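Local coordinates for Rab5 protein, putative (PDB 3CLV) that binds guanosine-5'-diphosphate in its nucleotide pocket and is probably a Rab-type small G protein of the Ras family, at residues T10-E15 and I121-I126; I149-A154 and L179-S184. All coordinates share one frame; numbering follows the deposited sequence.

Contact 1: T10-E15 and I121-I126; sequences TVLLGE and IVVFDI
The carbonyl oxygen of Leu-13 is gripped from strand 121-125 by two donors: the N-H of Val-123, with O and N 2.9 Å apart, and the weaker CA-H of Val-122, whose CA lies 3.4 Å from the same oxygen. Two more backbone bonds continue the ladder backwards, Leu-13 N to Ile-121 O at 2.8 Å and Ile-121 N to Val-11 O, also at 2.8 Å. All three are close to straight, and the strand axes diverge by just 14°, the geometry of a regular parallel pair. Gly-14 CA still touches Val-123 O, but at Glu-15 the chains separate and a water fills in for the next rung: it donates to Val-123 O at 2.7 Å and accepts from Glu-15 N at 2.9 Å. The peeling chain is the start of what fits a P-loop, the strand-loop-helix element of this family; Gly-14 O there accepts a hydrogen bond from Lys-20 NZ. Side chains meet mainly on the face of Leu-12 and Ile-121. With CG anti to its backbone N (chi1 173°), Leu-12 brings CD1 against the CG2 methyls of Ile-121 and Val-123, 3.6 Å from the latter. Ile-121 turns its other branch, CG1 and CD1, to Thr-10, whose CG2 meets CD1 at 3.7 Å. Thr-10 OG1 is hydrogen-bonded to Tyr-8 O, while its methyl makes the contact. On the face of Leu-13 and Val-122 the two side chains barely meet through their CD2 and CG2 methyls, and helix 129-145 packs over them with Trp-138 on Leu-13 and Ala-135 on Val-122.

Contact 2: I149-A154 and L179-S184; sequences IIILVA and LFIQTS. With GDP (guanosine-5'-diphosphate), chain D.
Val-153 and Thr-183 meet tightly at the C-terminal end of this parallel pair. CG1 of Val-153 is 3.2 Å from Thr-183 OG1, the two side chains crossing at about a right angle; OG1 itself is hydrogen-bonded to Asn-155 OD1. Beside them, with CG1 anti to the backbone N (chi1 -170°), Ile-181 CG2 falls in the crowded position between N and the carbonyl carbon, 3.8 Å from Val-153 CG2 and close to Ile-151 CD1 as well. The backbone here is firmly held, Thr-183 N reaching Ala-154 O at 2.8 Å. At the other end Leu-179 CB still packs 3.8 Å from Ile-151 CG1; looser are the bond Leu-179 N to Ile-150 O, bent to 138° at the hydrogen, and the partly exposed tips, Leu-179 CD1 lying 4.1 Å from Ile-149 CG2. Phe-180 is also partly exposed; its ring carbons CD1 and CE1 obliquely approach Leu-152 CD2 and, for CE1 at 4.0 Å, Ala-154 CB. Helix 166-175 joins the strands as a beta-alpha-beta crossover and covers Leu-152 and Phe-180. Helix 191-206 packs on Ile-149 and Ile-181 across the sheet, strand 119-125 flanks 149-155, and 179-183 is the outermost strand of the chain on this side.

Contacts 1 and 2 are successive strand pairs of one sheet, their centres about 8 Å apart, joined because strand 119-125 lies directly beside 149-155. Two probable hydrogen bonds make that seam, Val-122 O to Val-153 N at 2.7 Å and Phe-124 N to Val-153 O at 2.9 Å, and Phe-124 CZ packs 3.5 Å from Ala-154 CB. One segment of each contact reaches the GDP pocket at its C-terminal end. In contact 1 Glu-15 touches the nucleotide; in contact 2 Ser-184 OG lies 3.5 Å from GDP O6 at the guanine. That hydroxyl is hydrogen-bonded to Asp-158 OD2, which also bonds the nucleotide.

Contact 1: T10-E15 and I121-I126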
# COMPACT_ATOMS: atom_id res chain seq x y z
N THR A 10 -2.37 5.34 6.31
CA THR A 10 -3.47 6.29 6.46
C THR A 10 -3.71 6.96 5.13
O THR A 10 -2.82 7.67 4.61
CB THR A 10 -3.13 7.32 7.56
OG1 THR A 10 -2.95 6.62 8.80
CG2 THR A 10 -4.22 8.37 7.70
N VAL A 11 -4.89 6.72 4.55
CA VAL A 11 -5.25 7.37 3.29
C VAL A 11 -5.83 8.76 3.57
O VAL A 11 -6.76 8.93 4.38
CB VAL A 11 -6.18 6.52 2.37
CG1 VAL A 11 -7.50 6.11 3.07
CG2 VAL A 11 -6.51 7.28 1.06
N LEU A 12 -5.24 9.75 2.92
CA LEU A 12 -5.74 11.10 3.00
C LEU A 12 -6.46 11.41 1.69
O LEU A 12 -5.84 11.50 0.63
CB LEU A 12 -4.59 12.08 3.29
CG LEU A 12 -4.89 13.58 3.26
CD1 LEU A 12 -5.98 13.98 4.23
CD2 LEU A 12 -3.60 14.33 3.59
N LEU A 13 -7.78 11.54 1.79
CA LEU A 13 -8.67 11.51 0.65
C LEU A 13 -9.59 12.73 0.67
O LEU A 13 -10.00 13.18 1.74
CB LEU A 13 -9.51 10.22 0.73
CG LEU A 13 -10.68 9.98 -0.21
CD1 LEU A 13 -10.19 9.69 -1.63
CD2 LEU A 13 -11.49 8.79 0.30
N GLY A 14 -9.93 13.24 -0.51
CA GLY A 14 -10.87 14.36 -0.63
C GLY A 14 -10.76 14.95 -2.02
O GLY A 14 -9.77 14.68 -2.73
N GLU A 15 -11.75 15.74 -2.42
CA GLU A 15 -11.75 16.38 -3.75
C GLU A 15 -10.55 17.34 -3.87
O GLU A 15 -10.11 17.90 -2.87
CB GLU A 15 -13.08 17.12 -3.95
CG GLU A 15 -13.23 17.82 -5.30
CD GLU A 15 -14.62 18.36 -5.57
OE1 GLU A 15 -15.61 17.85 -4.99
OE2 GLU A 15 -14.72 19.32 -6.37
N ILE A 121 -8.63 9.47 6.33
CA ILE A 121 -8.95 10.87 6.59
C ILE A 121 -9.68 11.42 5.37
O ILE A 121 -9.08 11.59 4.29
CB ILE A 121 -7.67 11.72 6.85
CG1 ILE A 121 -6.83 11.14 7.99
CG2 ILE A 121 -8.04 13.20 7.16
CD1 ILE A 121 -5.42 11.81 8.09
N VAL A 122 -10.97 11.71 5.54
CA VAL A 122 -11.79 12.19 4.42
C VAL A 122 -12.09 13.67 4.64
O VAL A 122 -12.80 14.04 5.58
CB VAL A 122 -13.11 11.38 4.25
CG1 VAL A 122 -13.80 11.80 2.95
CG2 VAL A 122 -12.84 9.88 4.22
N VAL A 123 -11.53 14.50 3.77
CA VAL A 123 -11.51 15.95 3.97
C VAL A 123 -12.50 16.62 3.02
O VAL A 123 -12.62 16.23 1.87
CB VAL A 123 -10.07 16.52 3.70
CG1 VAL A 123 -10.00 18.03 3.98
CG2 VAL A 123 -9.04 15.76 4.51
N PHE A 124 -13.21 17.63 3.50
CA PHE A 124 -13.99 18.49 2.63
C PHE A 124 -13.74 19.95 3.02
O PHE A 124 -13.09 20.23 4.04
CB PHE A 124 -15.49 18.10 2.63
CG PHE A 124 -16.22 18.47 3.91
CD1 PHE A 124 -16.19 17.61 5.01
CD2 PHE A 124 -16.93 19.66 4.01
CE1 PHE A 124 -16.84 17.94 6.20
CE2 PHE A 124 -17.58 20.02 5.20
CZ PHE A 124 -17.54 19.15 6.30
N ASP A 125 -14.23 20.86 2.18
CA ASP A 125 -14.05 22.30 2.34
C ASP A 125 -15.43 22.84 2.75
O ASP A 125 -16.42 22.65 2.03
CB ASP A 125 -13.57 22.87 0.98
CG ASP A 125 -13.52 24.39 0.92
OD1 ASP A 125 -13.89 25.10 1.90
OD2 ASP A 125 -13.11 24.89 -0.16
N ILE A 126 -15.48 23.47 3.91
CA ILE A 126 -16.75 23.99 4.46
C ILE A 126 -17.43 25.03 3.55
O ILE A 126 -18.65 25.24 3.66
CB ILE A 126 -16.63 24.50 5.93
CG1 ILE A 126 -15.54 25.56 6.09
CG2 ILE A 126 -16.38 23.34 6.89
CD1 ILE A 126 -16.02 27.00 5.84
O HOH W 1 -13.95 16.10 -0.50

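Contact 2: I149-A154 and L179-S184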
# COMPACT_ATOMS: atom_id res chain seq x y z
N ILE A 149 -10.65 3.03 10.51
CA ILE A 149 -10.95 4.15 11.40
C ILE A 149 -11.04 5.39 10.52
O ILE A 149 -10.04 5.82 9.92
CB ILE A 149 -9.87 4.32 12.51
CG1 ILE A 149 -9.78 3.05 13.36
CG2 ILE A 149 -10.20 5.54 13.38
CD1 ILE A 149 -8.50 2.96 14.23
N ILE A 150 -12.25 5.95 10.42
CA ILE A 150 -12.52 7.07 9.50
C ILE A 150 -12.74 8.35 10.30
O ILE A 150 -13.54 8.38 11.25
CB ILE A 150 -13.75 6.81 8.61
CG1 ILE A 150 -13.57 5.53 7.77
CG2 ILE A 150 -14.03 8.03 7.71
CD1 ILE A 150 -14.89 5.01 7.22
N ILE A 151 -12.01 9.39 9.91
CA ILE A 151 -12.21 10.73 10.42
C ILE A 151 -12.62 11.67 9.28
O ILE A 151 -11.94 11.78 8.24
CB ILE A 151 -11.00 11.24 11.25
CG1 ILE A 151 -11.30 12.61 11.88
CG2 ILE A 151 -9.66 11.23 10.42
CD1 ILE A 151 -10.47 12.82 13.19
N LEU A 152 -13.77 12.31 9.47
CA LEU A 152 -14.29 13.25 8.50
C LEU A 152 -13.77 14.61 8.92
O LEU A 152 -13.92 15.00 10.08
CB LEU A 152 -15.82 13.20 8.46
CG LEU A 152 -16.53 14.20 7.55
CD1 LEU A 152 -16.24 13.88 6.07
CD2 LEU A 152 -18.05 14.14 7.81
N VAL A 153 -13.12 15.31 7.99
CA VAL A 153 -12.45 16.58 8.34
C VAL A 153 -13.11 17.73 7.60
O VAL A 153 -13.18 17.75 6.36
CB VAL A 153 -10.91 16.55 8.05
CG1 VAL A 153 -10.26 17.95 8.28
CG2 VAL A 153 -10.21 15.49 8.89
N ALA A 154 -13.62 18.69 8.38
CA ALA A 154 -14.19 19.92 7.84
C ALA A 154 -13.09 20.97 7.81
O ALA A 154 -12.83 21.65 8.81
CB ALA A 154 -15.37 20.39 8.70
N LEU A 179 -15.34 9.49 13.37
CA LEU A 179 -14.73 10.64 14.03
C LEU A 179 -14.97 11.89 13.17
O LEU A 179 -15.15 11.82 11.94
CB LEU A 179 -13.22 10.41 14.24
CG LEU A 179 -12.83 9.21 15.11
CD1 LEU A 179 -11.31 9.05 15.15
CD2 LEU A 179 -13.37 9.38 16.53
N PHE A 180 -15.06 13.03 13.84
CA PHE A 180 -15.28 14.31 13.15
C PHE A 180 -14.43 15.43 13.78
O PHE A 180 -14.30 15.52 15.00
CB PHE A 180 -16.78 14.68 13.12
CG PHE A 180 -17.07 16.05 12.56
CD1 PHE A 180 -17.10 16.25 11.18
CD2 PHE A 180 -17.31 17.13 13.40
CE1 PHE A 180 -17.36 17.53 10.64
CE2 PHE A 180 -17.56 18.42 12.88
CZ PHE A 180 -17.60 18.61 11.50
N ILE A 181 -13.84 16.28 12.94
CA ILE A 181 -13.07 17.41 13.43
C ILE A 181 -13.17 18.59 12.44
O ILE A 181 -13.31 18.40 11.23
CB ILE A 181 -11.61 17.00 13.78
CG1 ILE A 181 -10.87 18.11 14.54
CG2 ILE A 181 -10.85 16.50 12.51
CD1 ILE A 181 -9.73 17.61 15.38
N GLN A 182 -13.16 19.81 12.97
CA GLN A 182 -13.16 21.02 12.15
C GLN A 182 -11.76 21.60 12.21
O GLN A 182 -11.21 21.75 13.30
CB GLN A 182 -14.16 22.03 12.69
CG GLN A 182 -15.61 21.65 12.49
CD GLN A 182 -16.53 22.74 12.99
OE1 GLN A 182 -16.58 23.82 12.41
NE2 GLN A 182 -17.25 22.47 14.08
N THR A 183 -11.20 21.91 11.04
CA THR A 183 -9.80 22.34 10.97
C THR A 183 -9.56 23.57 10.08
O THR A 183 -10.39 23.92 9.23
CB THR A 183 -8.86 21.19 10.45
OG1 THR A 183 -9.21 20.86 9.10
CG2 THR A 183 -8.95 19.94 11.32
N SER A 184 -8.42 24.22 10.31
CA SER A 184 -7.87 25.18 9.37
C SER A 184 -6.38 24.89 9.19
O SER A 184 -5.59 24.99 10.14
CB SER A 184 -8.13 26.64 9.80
OG SER A 184 -7.56 27.56 8.86
PB GDP D . -5.65 19.64 -2.11
O1B GDP D . -4.32 19.02 -1.81
O2B GDP D . -5.91 19.65 -3.60
O3B GDP D . -6.79 18.95 -1.42
O3A GDP D . -5.70 21.18 -1.58
PA GDP D . -4.43 22.17 -1.40
O1A GDP D . -3.63 22.25 -2.69
O2A GDP D . -3.61 21.87 -0.18
O5' GDP D . -5.18 23.57 -1.19
C5' GDP D . -6.01 24.16 -2.20
C4' GDP D . -6.12 25.66 -1.91
O4' GDP D . -6.83 25.89 -0.70
C3' GDP D . -4.78 26.38 -1.76
O3' GDP D . -4.99 27.67 -2.34
C2' GDP D . -4.60 26.54 -0.25
O2' GDP D . -3.82 27.68 0.14
C1' GDP D . -6.04 26.69 0.20
N9 GDP D . -6.27 26.15 1.55
C8 GDP D . -5.94 24.92 1.99
N7 GDP D . -6.30 24.77 3.27
C5 GDP D . -6.88 25.93 3.66
C6 GDP D . -7.50 26.45 4.90
O6 GDP D . -7.56 25.73 5.93
N1 GDP D . -7.99 27.72 4.88
C2 GDP D . -7.95 28.52 3.78
N2 GDP D . -8.48 29.76 3.86
N3 GDP D . -7.38 28.11 2.61
C4 GDP D . -6.86 26.84 2.51